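Local coordinates for protein D-aminopeptidase (PDB 5TZB) that probably removes N-terminal residues from short peptides, including beta-amino acids, as a family S58 aminopeptidase grouped with the Ntn hydrolases, at residues 26-31 and 381-386; 128-133 and 139-144; 148-151 and 155-158; 201-206 and 338-343; 220-225 and 284-289. All coordinates share one frame; numbering follows the deposited sequence.

Contact 1: residues 26-31 and 381-386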
# COMPACT_ATOMS: atom_id res chain seq x y z
N LEU C 26 1.69 -37.22 15.96
CA LEU C 26 3.00 -37.86 15.87
C LEU C 26 3.89 -37.43 17.04
O LEU C 26 5.05 -37.83 17.13
CB LEU C 26 3.68 -37.50 14.55
CG LEU C 26 2.89 -37.84 13.29
CD1 LEU C 26 3.66 -37.41 12.04
CD2 LEU C 26 2.59 -39.33 13.27
N GLY C 27 3.33 -36.60 17.91
CA GLY C 27 4.07 -36.05 19.03
C GLY C 27 4.87 -34.82 18.64
O GLY C 27 5.63 -34.28 19.44
N ILE C 28 4.65 -34.34 17.41
CA ILE C 28 5.33 -33.14 16.95
C ILE C 28 4.49 -31.93 17.29
O ILE C 28 3.41 -31.74 16.74
CB ILE C 28 5.57 -33.15 15.43
CG1 ILE C 28 6.33 -34.40 15.01
CG2 ILE C 28 6.32 -31.88 15.01
CD1 ILE C 28 6.29 -34.66 13.53
N ARG C 29 5.00 -31.10 18.19
CA ARG C 29 4.26 -29.95 18.65
C ARG C 29 4.85 -28.68 18.06
O ARG C 29 6.02 -28.38 18.26
CB ARG C 29 4.28 -29.88 20.17
CG ARG C 29 3.39 -30.88 20.87
CD ARG C 29 3.47 -30.72 22.38
NE ARG C 29 3.01 -29.39 22.80
CZ ARG C 29 3.79 -28.34 23.03
NH1 ARG C 29 5.11 -28.43 22.88
NH2 ARG C 29 3.25 -27.18 23.39
N ILE C 30 4.02 -27.93 17.35
CA ILE C 30 4.43 -26.68 16.72
C ILE C 30 4.10 -25.48 17.59
O ILE C 30 2.95 -25.29 17.98
CB ILE C 30 3.73 -26.47 15.35
CG1 ILE C 30 3.99 -27.64 14.39
CG2 ILE C 30 4.15 -25.14 14.74
CD1 ILE C 30 5.42 -27.79 13.97
N GLY C 31 5.12 -24.70 17.92
CA GLY C 31 4.91 -23.52 18.74
C GLY C 31 4.53 -23.90 20.15
O GLY C 31 4.68 -25.06 20.57
N VAL C 381 18.32 -34.64 13.23
CA VAL C 381 18.80 -33.28 13.47
C VAL C 381 18.53 -32.80 14.90
O VAL C 381 18.55 -31.60 15.17
CB VAL C 381 18.15 -32.26 12.49
CG1 VAL C 381 18.64 -32.50 11.08
CG2 VAL C 381 16.64 -32.34 12.55
N GLY C 382 18.26 -33.74 15.80
CA GLY C 382 18.28 -33.46 17.23
C GLY C 382 16.95 -33.23 17.92
O GLY C 382 16.92 -33.02 19.13
N TRP C 383 15.86 -33.28 17.17
CA TRP C 383 14.54 -33.10 17.78
C TRP C 383 14.12 -34.34 18.54
O TRP C 383 14.41 -35.46 18.13
CB TRP C 383 13.49 -32.78 16.72
CG TRP C 383 12.07 -32.78 17.23
CD1 TRP C 383 11.36 -31.71 17.68
CD2 TRP C 383 11.21 -33.92 17.36
NE1 TRP C 383 10.10 -32.11 18.07
CE2 TRP C 383 9.98 -33.46 17.88
CE3 TRP C 383 11.35 -35.29 17.08
CZ2 TRP C 383 8.91 -34.31 18.13
CZ3 TRP C 383 10.28 -36.13 17.33
CH2 TRP C 383 9.07 -35.64 17.84
N ARG C 384 13.45 -34.15 19.66
CA ARG C 384 12.87 -35.28 20.38
C ARG C 384 11.55 -34.85 21.00
O ARG C 384 11.36 -33.68 21.32
CB ARG C 384 13.88 -35.83 21.41
CG ARG C 384 14.33 -34.88 22.51
CD ARG C 384 15.43 -35.55 23.32
NE ARG C 384 15.87 -34.76 24.46
CZ ARG C 384 15.31 -34.81 25.66
NH1 ARG C 384 14.29 -35.63 25.89
NH2 ARG C 384 15.78 -34.05 26.64
N PRO C 385 10.61 -35.81 21.14
CA PRO C 385 9.28 -35.53 21.71
C PRO C 385 9.33 -35.33 23.22
O PRO C 385 9.88 -36.17 23.94
CB PRO C 385 8.48 -36.78 21.35
CG PRO C 385 9.50 -37.86 21.27
CD PRO C 385 10.74 -37.22 20.73
N GLY C 386 8.82 -34.19 23.69
CA GLY C 386 8.70 -33.93 25.11
C GLY C 386 10.00 -33.54 25.80
O GLY C 386 10.23 -33.92 26.95
O HOH W 1 7.63 -30.50 18.89

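Contact 2: residues 128-133 and 139-144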
# COMPACT_ATOMS: atom_id res chain seq x y z
N ALA C 128 -23.44 -16.75 -9.36
CA ALA C 128 -24.70 -17.37 -9.73
C ALA C 128 -25.39 -17.98 -8.52
O ALA C 128 -26.61 -17.97 -8.43
CB ALA C 128 -24.48 -18.43 -10.80
N ASN C 129 -24.60 -18.48 -7.57
CA ASN C 129 -25.14 -19.11 -6.37
C ASN C 129 -25.95 -18.16 -5.48
O ASN C 129 -26.77 -18.60 -4.68
CB ASN C 129 -24.03 -19.77 -5.56
CG ASN C 129 -24.58 -20.64 -4.43
OD1 ASN C 129 -25.35 -21.57 -4.67
ND2 ASN C 129 -24.16 -20.36 -3.21
N GLU C 130 -25.69 -16.87 -5.60
CA GLU C 130 -26.42 -15.88 -4.80
C GLU C 130 -27.62 -15.30 -5.55
O GLU C 130 -28.38 -14.51 -5.00
CB GLU C 130 -25.49 -14.74 -4.36
CG GLU C 130 -24.32 -15.20 -3.51
CD GLU C 130 -23.63 -14.07 -2.76
OE1 GLU C 130 -24.05 -12.89 -2.88
OE2 GLU C 130 -22.66 -14.38 -2.04
N ARG C 131 -27.80 -15.70 -6.80
CA ARG C 131 -28.86 -15.12 -7.63
C ARG C 131 -30.26 -15.29 -7.01
O ARG C 131 -31.01 -14.32 -6.91
CB ARG C 131 -28.86 -15.73 -9.02
CG ARG C 131 -30.05 -15.29 -9.86
CD ARG C 131 -29.90 -15.73 -11.30
NE ARG C 131 -30.80 -15.01 -12.20
CZ ARG C 131 -30.91 -15.26 -13.50
NH1 ARG C 131 -30.21 -16.25 -14.05
NH2 ARG C 131 -31.74 -14.55 -14.25
N GLU C 132 -30.61 -16.52 -6.63
CA GLU C 132 -31.95 -16.80 -6.08
C GLU C 132 -32.26 -15.99 -4.82
O GLU C 132 -33.37 -15.50 -4.66
CB GLU C 132 -32.11 -18.30 -5.79
N ALA C 133 -31.27 -15.83 -3.94
CA ALA C 133 -31.51 -15.12 -2.68
C ALA C 133 -31.52 -13.60 -2.86
O ALA C 133 -31.86 -12.87 -1.94
CB ALA C 133 -30.47 -15.53 -1.64
N TYR C 139 -27.07 -4.98 -5.38
CA TYR C 139 -25.65 -5.08 -5.08
C TYR C 139 -24.97 -5.89 -6.16
O TYR C 139 -25.62 -6.62 -6.91
CB TYR C 139 -25.41 -5.70 -3.70
CG TYR C 139 -25.64 -7.19 -3.64
CD1 TYR C 139 -24.57 -8.07 -3.66
CD2 TYR C 139 -26.92 -7.71 -3.55
CE1 TYR C 139 -24.77 -9.44 -3.60
CE2 TYR C 139 -27.14 -9.08 -3.49
CZ TYR C 139 -26.05 -9.94 -3.52
OH TYR C 139 -26.25 -11.31 -3.46
N TRP C 140 -23.65 -5.76 -6.22
CA TRP C 140 -22.85 -6.53 -7.14
C TRP C 140 -22.02 -7.53 -6.35
O TRP C 140 -21.30 -7.17 -5.42
CB TRP C 140 -21.98 -5.60 -8.02
CG TRP C 140 -21.41 -4.40 -7.30
CD1 TRP C 140 -20.13 -4.26 -6.82
CD2 TRP C 140 -22.10 -3.18 -7.00
NE1 TRP C 140 -19.99 -3.01 -6.23
CE2 TRP C 140 -21.18 -2.34 -6.32
CE3 TRP C 140 -23.40 -2.72 -7.22
CZ2 TRP C 140 -21.53 -1.07 -5.88
CZ3 TRP C 140 -23.74 -1.45 -6.78
CH2 TRP C 140 -22.81 -0.64 -6.13
N CYS C 141 -22.17 -8.80 -6.68
CA CYS C 141 -21.53 -9.88 -5.96
C CYS C 141 -20.05 -9.95 -6.31
O CYS C 141 -19.71 -9.98 -7.48
CB CYS C 141 -22.22 -11.20 -6.28
SG CYS C 141 -21.59 -12.61 -5.33
N MET C 142 -19.18 -9.95 -5.30
CA MET C 142 -17.73 -9.98 -5.53
C MET C 142 -17.05 -11.08 -4.70
O MET C 142 -16.40 -10.78 -3.69
CB MET C 142 -17.12 -8.61 -5.22
CG MET C 142 -17.63 -7.46 -6.13
SD MET C 142 -16.94 -5.86 -5.70
CE MET C 142 -17.71 -5.58 -4.09
N PRO C 143 -17.19 -12.35 -5.12
CA PRO C 143 -16.61 -13.49 -4.37
C PRO C 143 -15.07 -13.48 -4.30
O PRO C 143 -14.39 -13.01 -5.21
CB PRO C 143 -17.10 -14.71 -5.14
CG PRO C 143 -18.29 -14.22 -5.98
CD PRO C 143 -17.95 -12.79 -6.30
N VAL C 144 -14.53 -14.00 -3.20
CA VAL C 144 -13.09 -14.12 -3.05
C VAL C 144 -12.64 -15.50 -3.50
O VAL C 144 -13.02 -16.51 -2.91
CB VAL C 144 -12.63 -13.87 -1.59
CG1 VAL C 144 -11.11 -14.12 -1.45
CG2 VAL C 144 -12.98 -12.43 -1.15
O HOH W 2 -28.23 -13.13 -2.56

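Contact 3: residues 148-151 and 155-158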
# COMPACT_ATOMS: atom_id res chain seq x y z
N THR C 148 -3.56 -21.72 -6.44
CA THR C 148 -2.17 -22.09 -6.64
C THR C 148 -2.09 -22.95 -7.93
O THR C 148 -3.12 -23.38 -8.46
CB THR C 148 -1.58 -22.84 -5.42
OG1 THR C 148 -2.38 -24.00 -5.15
CG2 THR C 148 -1.59 -21.93 -4.17
N TYR C 149 -0.88 -23.20 -8.42
CA TYR C 149 -0.68 -23.78 -9.75
C TYR C 149 -0.37 -25.29 -9.73
O TYR C 149 0.71 -25.70 -9.30
CB TYR C 149 0.44 -23.00 -10.45
CG TYR C 149 0.89 -23.54 -11.78
CD1 TYR C 149 0.21 -23.25 -12.95
CD2 TYR C 149 2.05 -24.31 -11.87
CE1 TYR C 149 0.64 -23.74 -14.19
CE2 TYR C 149 2.49 -24.81 -13.10
CZ TYR C 149 1.79 -24.52 -14.25
OH TYR C 149 2.24 -25.02 -15.46
N ASP C 150 -1.31 -26.12 -10.19
CA ASP C 150 -1.12 -27.57 -10.23
C ASP C 150 -0.76 -28.08 -11.64
O ASP C 150 -1.13 -29.18 -12.01
CB ASP C 150 -2.37 -28.32 -9.73
CG ASP C 150 -3.67 -27.89 -10.44
OD1 ASP C 150 -3.63 -27.33 -11.55
OD2 ASP C 150 -4.76 -28.15 -9.89
N GLY C 151 -0.04 -27.26 -12.40
CA GLY C 151 0.28 -27.56 -13.79
C GLY C 151 1.08 -28.82 -14.05
O GLY C 151 1.05 -29.36 -15.16
N ASP C 155 -3.96 -31.33 -15.63
CA ASP C 155 -4.14 -30.73 -16.94
C ASP C 155 -4.73 -29.33 -16.76
O ASP C 155 -5.92 -29.10 -16.95
CB ASP C 155 -5.05 -31.61 -17.81
CG ASP C 155 -5.31 -31.03 -19.19
OD1 ASP C 155 -4.48 -30.24 -19.69
OD2 ASP C 155 -6.36 -31.37 -19.77
N ILE C 156 -3.87 -28.38 -16.39
CA ILE C 156 -4.36 -27.08 -15.95
C ILE C 156 -4.91 -26.25 -17.11
O ILE C 156 -5.74 -25.36 -16.90
CB ILE C 156 -3.27 -26.29 -15.19
CG1 ILE C 156 -3.91 -25.18 -14.34
CG2 ILE C 156 -2.20 -25.74 -16.15
CD1 ILE C 156 -2.94 -24.42 -13.43
N TRP C 157 -4.45 -26.54 -18.33
CA TRP C 157 -4.95 -25.85 -19.51
C TRP C 157 -6.32 -26.39 -19.92
O TRP C 157 -7.05 -25.76 -20.67
CB TRP C 157 -3.96 -25.97 -20.66
CG TRP C 157 -2.78 -25.07 -20.51
CD1 TRP C 157 -1.51 -25.43 -20.15
CD2 TRP C 157 -2.74 -23.65 -20.72
NE1 TRP C 157 -0.69 -24.32 -20.11
CE2 TRP C 157 -1.42 -23.22 -20.45
CE3 TRP C 157 -3.70 -22.70 -21.10
CZ2 TRP C 157 -1.03 -21.88 -20.56
CZ3 TRP C 157 -3.31 -21.38 -21.20
CH2 TRP C 157 -1.99 -20.98 -20.93
N GLY C 158 -6.66 -27.56 -19.39
CA GLY C 158 -7.91 -28.22 -19.70
C GLY C 158 -9.11 -27.55 -19.04
O GLY C 158 -10.24 -27.80 -19.44
O HOH W 3 -0.59 -28.55 -17.40

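Contact 4: residues 201-206 and 338-343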
# COMPACT_ATOMS: atom_id res chain seq x y z
N ALA C 201 -5.24 -25.68 10.99
CA ALA C 201 -4.90 -25.72 12.41
C ALA C 201 -5.57 -24.56 13.13
O ALA C 201 -6.07 -23.63 12.49
CB ALA C 201 -3.38 -25.67 12.62
N SER C 202 -5.57 -24.61 14.46
CA SER C 202 -6.12 -23.54 15.27
C SER C 202 -5.41 -23.38 16.60
O SER C 202 -4.67 -24.27 17.05
CB SER C 202 -7.61 -23.78 15.52
OG SER C 202 -7.79 -24.89 16.38
N ARG C 203 -5.64 -22.23 17.22
CA ARG C 203 -5.14 -21.94 18.56
C ARG C 203 -6.23 -21.25 19.36
O ARG C 203 -6.98 -20.41 18.83
CB ARG C 203 -3.90 -21.05 18.50
CG ARG C 203 -2.68 -21.69 17.87
CD ARG C 203 -2.07 -22.76 18.76
NE ARG C 203 -0.81 -23.28 18.23
CZ ARG C 203 -0.72 -24.28 17.37
NH1 ARG C 203 -1.82 -24.89 16.93
NH2 ARG C 203 0.48 -24.70 16.94
N VAL C 204 -6.32 -21.58 20.64
CA VAL C 204 -7.28 -20.93 21.53
C VAL C 204 -6.52 -20.12 22.56
O VAL C 204 -5.65 -20.66 23.25
CB VAL C 204 -8.18 -21.97 22.26
CG1 VAL C 204 -9.15 -21.27 23.21
CG2 VAL C 204 -8.94 -22.85 21.26
N LEU C 205 -6.84 -18.84 22.70
CA LEU C 205 -6.18 -18.03 23.72
C LEU C 205 -6.76 -18.33 25.09
O LEU C 205 -7.89 -18.81 25.20
CB LEU C 205 -6.34 -16.54 23.42
CG LEU C 205 -5.80 -16.01 22.10
CD1 LEU C 205 -5.72 -14.48 22.07
CD2 LEU C 205 -4.47 -16.64 21.80
N ALA C 206 -5.97 -18.08 26.12
CA ALA C 206 -6.44 -18.25 27.50
C ALA C 206 -7.49 -17.19 27.86
O ALA C 206 -7.61 -16.16 27.19
CB ALA C 206 -5.27 -18.18 28.47
N PHE C 338 -1.62 -12.30 17.08
CA PHE C 338 -0.52 -12.42 16.13
C PHE C 338 0.25 -13.75 16.33
O PHE C 338 0.49 -14.49 15.38
CB PHE C 338 0.46 -11.26 16.28
CG PHE C 338 -0.09 -9.92 15.83
CD1 PHE C 338 -1.28 -9.83 15.14
CD2 PHE C 338 0.59 -8.75 16.14
CE1 PHE C 338 -1.78 -8.58 14.74
CE2 PHE C 338 0.11 -7.51 15.74
CZ PHE C 338 -1.08 -7.42 15.05
N VAL C 339 0.64 -14.02 17.57
CA VAL C 339 1.34 -15.26 17.91
C VAL C 339 0.53 -16.48 17.47
O VAL C 339 1.03 -17.39 16.80
CB VAL C 339 1.61 -15.35 19.44
CG1 VAL C 339 2.13 -16.74 19.84
CG2 VAL C 339 2.57 -14.25 19.90
N ALA C 340 -0.75 -16.47 17.84
CA ALA C 340 -1.62 -17.59 17.52
C ALA C 340 -1.75 -17.82 16.02
O ALA C 340 -1.74 -18.96 15.58
CB ALA C 340 -3.01 -17.39 18.13
N ALA C 341 -1.91 -16.75 15.24
CA ALA C 341 -2.06 -16.87 13.81
C ALA C 341 -0.80 -17.43 13.20
O ALA C 341 -0.87 -18.31 12.34
CB ALA C 341 -2.43 -15.51 13.15
N ALA C 342 0.34 -16.94 13.67
CA ALA C 342 1.62 -17.40 13.15
C ALA C 342 1.79 -18.89 13.39
O ALA C 342 2.20 -19.63 12.50
CB ALA C 342 2.78 -16.62 13.78
N GLU C 343 1.44 -19.35 14.60
CA GLU C 343 1.51 -20.79 14.92
C GLU C 343 0.53 -21.62 14.09
O GLU C 343 0.87 -22.73 13.64
CB GLU C 343 1.23 -21.03 16.41
CG GLU C 343 2.35 -20.60 17.35
CD GLU C 343 2.18 -21.12 18.77
OE1 GLU C 343 1.28 -21.94 19.05
OE2 GLU C 343 2.98 -20.68 19.63

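Contact 5: residues 220-225 and 284-289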
# COMPACT_ATOMS: atom_id res chain seq x y z
N ALA C 220 -1.09 -25.26 0.28
CA ALA C 220 0.37 -25.14 0.22
C ALA C 220 0.93 -25.78 -1.04
O ALA C 220 0.73 -26.98 -1.28
CB ALA C 220 1.00 -25.77 1.47
N ASN C 221 1.62 -24.97 -1.83
CA ASN C 221 2.15 -25.37 -3.12
C ASN C 221 3.48 -24.68 -3.41
O ASN C 221 3.76 -24.31 -4.55
CB ASN C 221 1.14 -25.03 -4.22
CG ASN C 221 1.46 -25.67 -5.56
OD1 ASN C 221 1.67 -26.87 -5.65
ND2 ASN C 221 1.51 -24.85 -6.61
N TYR C 222 4.31 -24.50 -2.38
CA TYR C 222 5.51 -23.69 -2.50
C TYR C 222 6.75 -24.47 -2.05
O TYR C 222 6.63 -25.51 -1.40
CB TYR C 222 5.39 -22.41 -1.64
CG TYR C 222 5.66 -22.77 -0.20
CD1 TYR C 222 6.93 -22.60 0.35
CD2 TYR C 222 4.67 -23.33 0.59
CE1 TYR C 222 7.21 -23.00 1.65
CE2 TYR C 222 4.93 -23.73 1.90
CZ TYR C 222 6.21 -23.56 2.42
OH TYR C 222 6.50 -23.94 3.72
N GLY C 223 7.93 -23.94 -2.35
CA GLY C 223 9.12 -24.29 -1.60
C GLY C 223 10.07 -25.31 -2.17
O GLY C 223 9.67 -26.26 -2.85
N VAL C 224 11.34 -25.11 -1.87
CA VAL C 224 12.33 -26.07 -2.29
C VAL C 224 12.64 -27.03 -1.14
O VAL C 224 12.50 -26.69 0.04
CB VAL C 224 13.63 -25.39 -2.78
CG1 VAL C 224 13.29 -24.29 -3.78
CG2 VAL C 224 14.36 -24.78 -1.63
N ARG C 225 13.02 -28.23 -1.52
CA ARG C 225 13.27 -29.32 -0.59
C ARG C 225 14.15 -28.96 0.62
O ARG C 225 13.71 -29.08 1.78
CB ARG C 225 13.91 -30.49 -1.35
CG ARG C 225 14.22 -31.69 -0.50
CD ARG C 225 12.96 -32.41 -0.01
NE ARG C 225 12.12 -32.94 -1.09
CZ ARG C 225 12.44 -34.00 -1.83
NH1 ARG C 225 13.59 -34.64 -1.63
NH2 ARG C 225 11.61 -34.43 -2.78
N VAL C 284 4.95 -14.84 8.86
CA VAL C 284 5.75 -15.36 9.95
C VAL C 284 5.63 -16.88 10.01
O VAL C 284 6.65 -17.59 10.12
CB VAL C 284 5.35 -14.73 11.30
CG1 VAL C 284 6.18 -15.29 12.42
CG2 VAL C 284 5.50 -13.22 11.21
N GLY C 285 4.41 -17.40 9.93
CA GLY C 285 4.24 -18.85 9.92
C GLY C 285 4.92 -19.52 8.73
O GLY C 285 5.65 -20.52 8.88
N LEU C 286 4.70 -18.96 7.54
CA LEU C 286 5.28 -19.50 6.30
C LEU C 286 6.80 -19.49 6.34
O LEU C 286 7.45 -20.47 5.94
CB LEU C 286 4.78 -18.68 5.09
CG LEU C 286 5.42 -18.93 3.72
CD1 LEU C 286 5.23 -20.38 3.25
CD2 LEU C 286 4.87 -17.92 2.68
N ALA C 287 7.38 -18.40 6.84
CA ALA C 287 8.84 -18.26 6.91
C ALA C 287 9.45 -19.33 7.80
O ALA C 287 10.53 -19.82 7.51
CB ALA C 287 9.23 -16.88 7.43
N ARG C 288 8.76 -19.67 8.89
CA ARG C 288 9.30 -20.64 9.85
C ARG C 288 9.32 -22.07 9.30
O ARG C 288 10.05 -22.92 9.80
CB ARG C 288 8.56 -20.54 11.21
CG ARG C 288 8.95 -19.24 11.92
CD ARG C 288 8.33 -18.93 13.30
NE ARG C 288 6.99 -19.43 13.53
CZ ARG C 288 6.15 -18.92 14.43
NH1 ARG C 288 4.94 -19.45 14.58
NH2 ARG C 288 6.50 -17.87 15.17
N VAL C 289 8.52 -22.35 8.27
CA VAL C 289 8.56 -23.66 7.61
C VAL C 289 9.58 -23.69 6.46
O VAL C 289 10.01 -24.77 6.01
CB VAL C 289 7.16 -24.06 7.11
CG1 VAL C 289 7.14 -25.51 6.61
CG2 VAL C 289 6.15 -23.89 8.23

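Contact 1: residues 26-31 and 381-386
Trp383 meets Gly27 and Ile28 with the far rim of its six-membered ring. The carbonyl O of Gly27 lies in the ring plane, at the edge, 3.5 Å from CZ2 of Trp383. Ile28 approaches the same corner obliquely. Its CA is 3.9 Å from Trp383 CZ2, and its CG1 is 4.0 Å from that atom. The two side chains cross at about a right angle. Pro385 adds a lighter touch, with its CB 4.2 Å from the O of Gly27.

One water joins the segments at another point of the indole edge. It accepts from Trp383 NE1 at 3.1 Å and donates to the carbonyl O of Arg29 at 2.7 Å. CG anti to the backbone N (chi1 171°) lays the indole against Gly27 and Ile28. The N of Pro385, two residues on, lies over one face of the Trp383 indole, 3.6 Å above the plane and near the rim.

Further out, Tyr233 meets the indole edge-to-face, and Leu378 of helix 371-380 touches both Ile28 and Trp383. That helix ends in a Schellman motif with Gly382 as the C-prime residue, which turns the chain into Trp383. The tail after the helix is thus joined to the N-terminal loop mainly through the indole. Its ring edge probably attracts the carbonyl O of Gly27 weakly, and its N-H reaches the loop through water.

Contact 2: residues 128-133 and 139-144
The contact is a helix-to-strand connection, in which the chain leaves helix 119-129 and returns to enter strand 144-148. Glu130, near the C-terminal end of helix 119-129, meets Tyr139 and Cys141 on the returning loop. The hydroxyl of Tyr139 donates a hydrogen bond to Glu130, with OH and OE1 2.8 Å apart. Glu130 OE1 receives it on the anti lone pair, the side away from OE2. The same oxygen sits in the plane of the tyrosine ring, at its edge. Carboxylate and ring are turned 43° against each other, and the two side chains cross nearly at right angles. The Glu130 chain is extended beyond CG (chi2 -164°), which carries its carboxylate across to the loop.

Cys141 comes up beside the carboxylate. Its SG is 3.5 Å from Glu130 OE1 and 3.6 Å from Glu130 CD. The sulfur stands anti to its own backbone N (chi1 -175°), which places it beside the Glu130 carboxylate. Around this group, Glu130 also packs on Thr109 and Pro110, and the ring of His78 meets that of Tyr139. The third subunit, another copy of this protein, reaches the same loop: its His117 is hydrogen-bonded to the backbone N of Cys141.

Besides the carboxylate, the Tyr139 hydroxyl meets a water. The water ties side chain to backbone: it donates to Tyr139 OH at 2.8 Å and also to the carbonyl O of Glu130 at 2.8 Å.

Contact 3: residues 148-151 and 155-158
The carboxylate of Asp150 is gripped at both oxygens while it lies against Ile156. OD2 is hydrogen-bonded to Thr65 OG1, and OD1 to Asn154 ND2. These bonds fix the carboxylate within the loop that links strand 144-148 to helix 163-172, a strand-to-helix connection folded back on itself. Across the loop, Asp150 OD1 also faces aliphatic carbon: it is 3.5 Å from Ile156 CD1 and 3.5 Å from Ile156 CG1.

Ile156 fills most of the contact. Its CB points toward the opposite segment, and the side chain touches three residues in succession. Its CD1 comes obliquely to within 3.4 Å of CD1 of Tyr149. The two side chains cross at about a right angle. The other branch, CG2, lies 3.9 Å from the CA of Gly151. CG1 anti to the backbone N (chi1 -161°) and an extended chi2 set CD1 against Tyr149 and Asp150.

The Tyr149 ring is itself covered on one face by its own segment. The N of Gly151 stands over the ring centre, 3.5 Å above the plane. Trp140 of the third subunit, another copy of this protein, meets the same ring with planes at about 45°, so the loop takes part in the assembly. Within the chain, Tyr149 O accepts from Asn221 ND2.

A water closes the turn. It donates to Gly151 O at 2.9 Å and accepts only weakly from the N of Ile156, at 3.4 Å.

Contact 4: residues 201-206 and 338-343
Arg203 and Glu343 cross at about a right angle, with guanidinium and carboxylate planes 69° apart. They do not form the flat, doubly bonded pair of a side-on salt bridge. A single contact does the work: Arg203 NE donates to Glu343 OE1 at 2.6 Å, with an almost straight N-H...O angle of 171°. OE1 lies in the guanidinium plane and uses its anti lone pair. The arginine chain bends at chi2 (-71°), which brings NE alongside the Glu343 side chain. Its stem runs past Ala340, with Arg203 CB 3.8 Å from Ala340 CB and Arg203 CG 3.7 Å from the carbonyl O of Ala340. Leu205 adds to this small apolar patch through CD2, 4.0 Å from Ala340 CB.

NH1 holds the guanidinium further. It donates to its neighbour's carbonyl, Ser202 O, at 2.9 Å, from above the carbonyl plane. NH1 also forms a salt bridge with Glu347, one turn on from Glu343. Glu343 in turn receives the backbone N of Leu32 and of Gly33, which brings the N-terminal loop to the same site. Such a buried carboxylate, with several donors around it, would be expected to stay ionised.

An alanine on the helix sits under the strand, and a charged pair bridges beside it. This is strand-on-helix packing: strand 197-204, at the margin of a mixed sheet, lies against helix 331-355, consistent with the alpha-beta-beta-alpha sandwich of Ntn-type relatives.

Contact 5: residues 220-225 and 284-289
Tyr222 holds CG between its backbone N and carbonyl carbon (chi1 79°), which sets the ring against helix 272-289. On the helix, Leu286 has CG anti to the backbone N (chi1 171°), and this torsion and chi2 together set CD1 over that ring. The methyl sits over one face. Leu286 CD1 is 3.6 Å from the ring centroid of Tyr222 and only 17° off the ring normal, a CH-pi contact. It is displaced slightly toward the hydroxyl end, where CZ of Tyr222 is 3.4 Å from Leu286 CD1. CE2 of Tyr222 follows at 3.6 Å from the same methyl. The two side chains run past each other in opposite directions.

Val289 meets the far end of the tyrosine instead. Its CG1 is 3.4 Å from Tyr222 OH, and its CB is 3.5 Å from that oxygen. Here the side chains cross at about a right angle. The oxygen lies against aliphatic carbon on this side, yet it has a hydrogen-bonding partner beyond the two segments.

Ile349 of helix 331-355 and Ile260 of strand 260-266 also touch Tyr222, and Ile260 touches Leu286 too. Arg288 forms a salt bridge with Glu346. Ala287 O is hydrogen-bonded to Arg288 NE of the second subunit, another copy of this protein, so this part of helix 272-289 lies at a subunit interface.

All three touching residues are buried. The contact is hydrophobic-core packing of a helix against the loop that leaves strand 213-220, consistent with the alpha-beta-beta-alpha sandwich expected in family S58.

In the fold
Contacts 4 and 5 are buried nearer the chain's centre. Contact 2 is buried too, but about 22 Å from that centre to its own, where the third subunit lies against it. Contacts 1 and 3 are only partly buried. Contact 4 relies on a salt bridge, whereas contact 5 is a methyl over a ring. They meet where Ala342 packs on Val284 and Arg288, so helices 331-355 and 272-289 pack on each other. Contact 1 relies on water and an indole and reaches contact 4 where Ile30 O approaches Arg203. Contacts 2 and 3 flank strand 144-148 and touch the third subunit, each with a bridging water. Contacts 1, 4 and 5 touch the second. A hydrogen bond joins contacts 3 and 5.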